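Local coordinates for possible periplasmic protein (Campylobacter jejuni, PDB 3RGC) that is a SurA-like periplasmic chaperone that probably has peptidyl-prolyl cis-trans isomerase activity, at residues K39-Q44 and K101-I106. Sequence-based numbering, arbitrary orientation.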
loop_
_atom_site.group_PDB
_atom_site.type_symbol
_atom_site.label_atom_id
_atom_site.label_comp_id
_atom_site.label_asym_id
_atom_site.label_seq_id
_atom_site.Cartn_x
_atom_site.Cartn_y
_atom_site.Cartn_z
ATOM N N LYS B 39 -27.805 -15.455 -24.701
ATOM C CA LYS B 39 -27.840 -15.999 -26.059
ATOM C C LYS B 39 -27.054 -15.117 -27.021
ATOM O O LYS B 39 -26.403 -15.619 -27.927
ATOM C CB LYS B 39 -29.269 -16.195 -26.551
ATOM C CG LYS B 39 -30.074 -17.168 -25.716
ATOM C CD LYS B 39 -29.327 -18.475 -25.545
ATOM C CE LYS B 39 -30.138 -19.469 -24.745
ATOM N NZ LYS B 39 -29.390 -20.746 -24.561
ATOM N N MET B 40 -27.117 -13.804 -26.818
ATOM C CA MET B 40 -26.336 -12.879 -27.629
ATOM C C MET B 40 -24.850 -13.191 -27.478
ATOM O O MET B 40 -24.118 -13.204 -28.458
ATOM C CB MET B 40 -26.618 -11.417 -27.247
ATOM C CG MET B 40 -27.957 -10.861 -27.731
ATOM S SD MET B 40 -28.270 -9.158 -27.156
ATOM C CE MET B 40 -26.866 -8.396 -27.834
ATOM N N GLU B 41 -24.408 -13.459 -26.250
ATOM C CA GLU B 41 -22.985 -13.717 -26.001
ATOM C C GLU B 41 -22.536 -15.008 -26.655
ATOM O O GLU B 41 -21.502 -15.061 -27.308
ATOM C CB GLU B 41 -22.704 -13.828 -24.499
ATOM C CG GLU B 41 -22.840 -12.520 -23.735
ATOM C CD GLU B 41 -22.821 -12.728 -22.227
ATOM O OE1 GLU B 41 -22.987 -13.882 -21.780
ATOM O OE2 GLU B 41 -22.648 -11.739 -21.490
ATOM N N ILE B 42 -23.317 -16.061 -26.450
ATOM C CA ILE B 42 -23.012 -17.363 -27.024
ATOM C C ILE B 42 -22.846 -17.246 -28.526
ATOM O O ILE B 42 -21.929 -17.824 -29.103
ATOM C CB ILE B 42 -24.114 -18.371 -26.708
ATOM C CG1 ILE B 42 -24.064 -18.758 -25.229
ATOM C CG2 ILE B 42 -23.976 -19.607 -27.579
ATOM C CD1 ILE B 42 -25.333 -19.441 -24.738
ATOM N N SER B 43 -23.726 -16.476 -29.157
ATOM C CA SER B 43 -23.684 -16.307 -30.614
ATOM C C SER B 43 -22.458 -15.527 -31.075
ATOM O O SER B 43 -21.869 -15.813 -32.120
ATOM C CB SER B 43 -24.970 -15.639 -31.103
ATOM O OG SER B 43 -24.680 -14.619 -32.040
ATOM N N GLN B 44 -22.084 -14.518 -30.300
ATOM C CA GLN B 44 -20.861 -13.776 -30.557
ATOM C C GLN B 44 -19.636 -14.670 -30.319
ATOM O O GLN B 44 -18.638 -14.572 -31.031
ATOM C CB GLN B 44 -20.795 -12.549 -29.652
ATOM C CG GLN B 44 -21.780 -11.466 -30.053
ATOM C CD GLN B 44 -21.637 -11.060 -31.516
ATOM O OE1 GLN B 44 -20.540 -10.745 -31.991
ATOM N NE2 GLN B 44 -22.752 -11.071 -32.237
ATOM N N LYS B 101 -12.885 -14.063 -22.169
ATOM C CA LYS B 101 -12.247 -14.030 -23.488
ATOM C C LYS B 101 -13.091 -13.191 -24.468
ATOM O O LYS B 101 -12.555 -12.401 -25.244
ATOM C CB LYS B 101 -12.014 -15.435 -24.044
ATOM C CG LYS B 101 -10.736 -16.118 -23.576
ATOM C CD LYS B 101 -10.511 -17.422 -24.331
ATOM C CE LYS B 101 -9.077 -17.897 -24.219
ATOM N NZ LYS B 101 -8.743 -18.894 -25.294
ATOM N N LEU B 102 -14.415 -13.343 -24.394
ATOM C CA LEU B 102 -15.341 -12.655 -25.299
ATOM C C LEU B 102 -15.239 -11.144 -25.153
ATOM O O LEU B 102 -15.089 -10.418 -26.139
ATOM C CB LEU B 102 -16.794 -13.112 -25.044
ATOM C CG LEU B 102 -17.867 -12.248 -25.715
ATOM C CD1 LEU B 102 -17.693 -12.283 -27.224
ATOM C CD2 LEU B 102 -19.309 -12.638 -25.326
ATOM N N TYR B 103 -15.310 -10.669 -23.914
ATOM C CA TYR B 103 -15.201 -9.233 -23.662
ATOM C C TYR B 103 -13.791 -8.659 -23.922
ATOM O O TYR B 103 -13.654 -7.488 -24.262
ATOM C CB TYR B 103 -15.705 -8.897 -22.258
ATOM C CG TYR B 103 -17.179 -9.171 -22.119
ATOM C CD1 TYR B 103 -18.096 -8.446 -22.840
ATOM C CD2 TYR B 103 -17.647 -10.177 -21.297
ATOM C CE1 TYR B 103 -19.443 -8.703 -22.739
ATOM C CE2 TYR B 103 -18.994 -10.447 -21.192
ATOM C CZ TYR B 103 -19.890 -9.705 -21.917
ATOM O OH TYR B 103 -21.241 -9.950 -21.820
ATOM N N GLU B 104 -12.751 -9.469 -23.760
ATOM C CA GLU B 104 -11.405 -9.033 -24.152
ATOM C C GLU B 104 -11.359 -8.824 -25.654
ATOM O O GLU B 104 -10.888 -7.807 -26.127
ATOM C CB GLU B 104 -10.358 -10.096 -23.839
ATOM C CG GLU B 104 -10.148 -10.466 -22.397
ATOM C CD GLU B 104 -9.284 -11.723 -22.269
ATOM O OE1 GLU B 104 -8.545 -12.048 -23.233
ATOM O OE2 GLU B 104 -9.354 -12.395 -21.216
ATOM N N LYS B 105 -11.815 -9.827 -26.402
ATOM C CA LYS B 105 -11.860 -9.761 -27.858
ATOM C C LYS B 105 -12.624 -8.518 -28.309
ATOM O O LYS B 105 -12.133 -7.709 -29.098
ATOM C CB LYS B 105 -12.534 -11.029 -28.407
ATOM C CG LYS B 105 -12.595 -11.130 -29.919
ATOM C CD LYS B 105 -11.193 -11.185 -30.520
ATOM C CE LYS B 105 -11.229 -11.519 -32.004
ATOM N NZ LYS B 105 -9.879 -11.415 -32.647
ATOM N N ILE B 106 -13.833 -8.357 -27.790
ATOM C CA ILE B 106 -14.634 -7.204 -28.144
ATOM C C ILE B 106 -13.879 -5.917 -27.862
ATOM O O ILE B 106 -13.804 -5.047 -28.720
ATOM C CB ILE B 106 -15.992 -7.205 -27.412
ATOM C CG1 ILE B 106 -16.912 -8.275 -28.003
ATOM C CG2 ILE B 106 -16.670 -5.842 -27.502
ATOM C CD1 ILE B 106 -18.281 -8.273 -27.383
#
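Leu102 of helix 86-107 reaches across to helix 30-48 with both methyls: CD2 lies 3.7 Å from CB of Glu41, and CD1 lies 3.9 Å from CB of Gln44, so the leucine meets two side chains one helical turn apart. CD2 is also 3.8 Å from the backbone O of Glu41. With chi1 at 167°, Leu102 CG lies opposite the backbone N, and the branch point carries both methyls towards helix 30-48; the side chain crosses that of Glu41 at about a right angle. The Tyr103 ring brings its hydroxyl end to the Glu41 carboxylate, with OE2 at the ring edge and the two planes 79° apart; the modelled OE2 to OH separation is implausibly short, so its detail is doubtful. Further out, Glu41 OE1 forms a salt bridge with Lys99, one turn before Tyr103, and Gln44 OE1 is hydrogen-bonded to Tyr237 OH, which gives these buried polar ends partners. The axes of segments 39-44 and 101-106 approach to 10.9 Å at 69°, burying 193 Å². Helix 218-244 packs against both, Phe238 touching Met40 and Ile106, while strand 10-13 meets segment 39-44, part of the SurA N-terminal family region, through Lys39, Ile42 and Ser43.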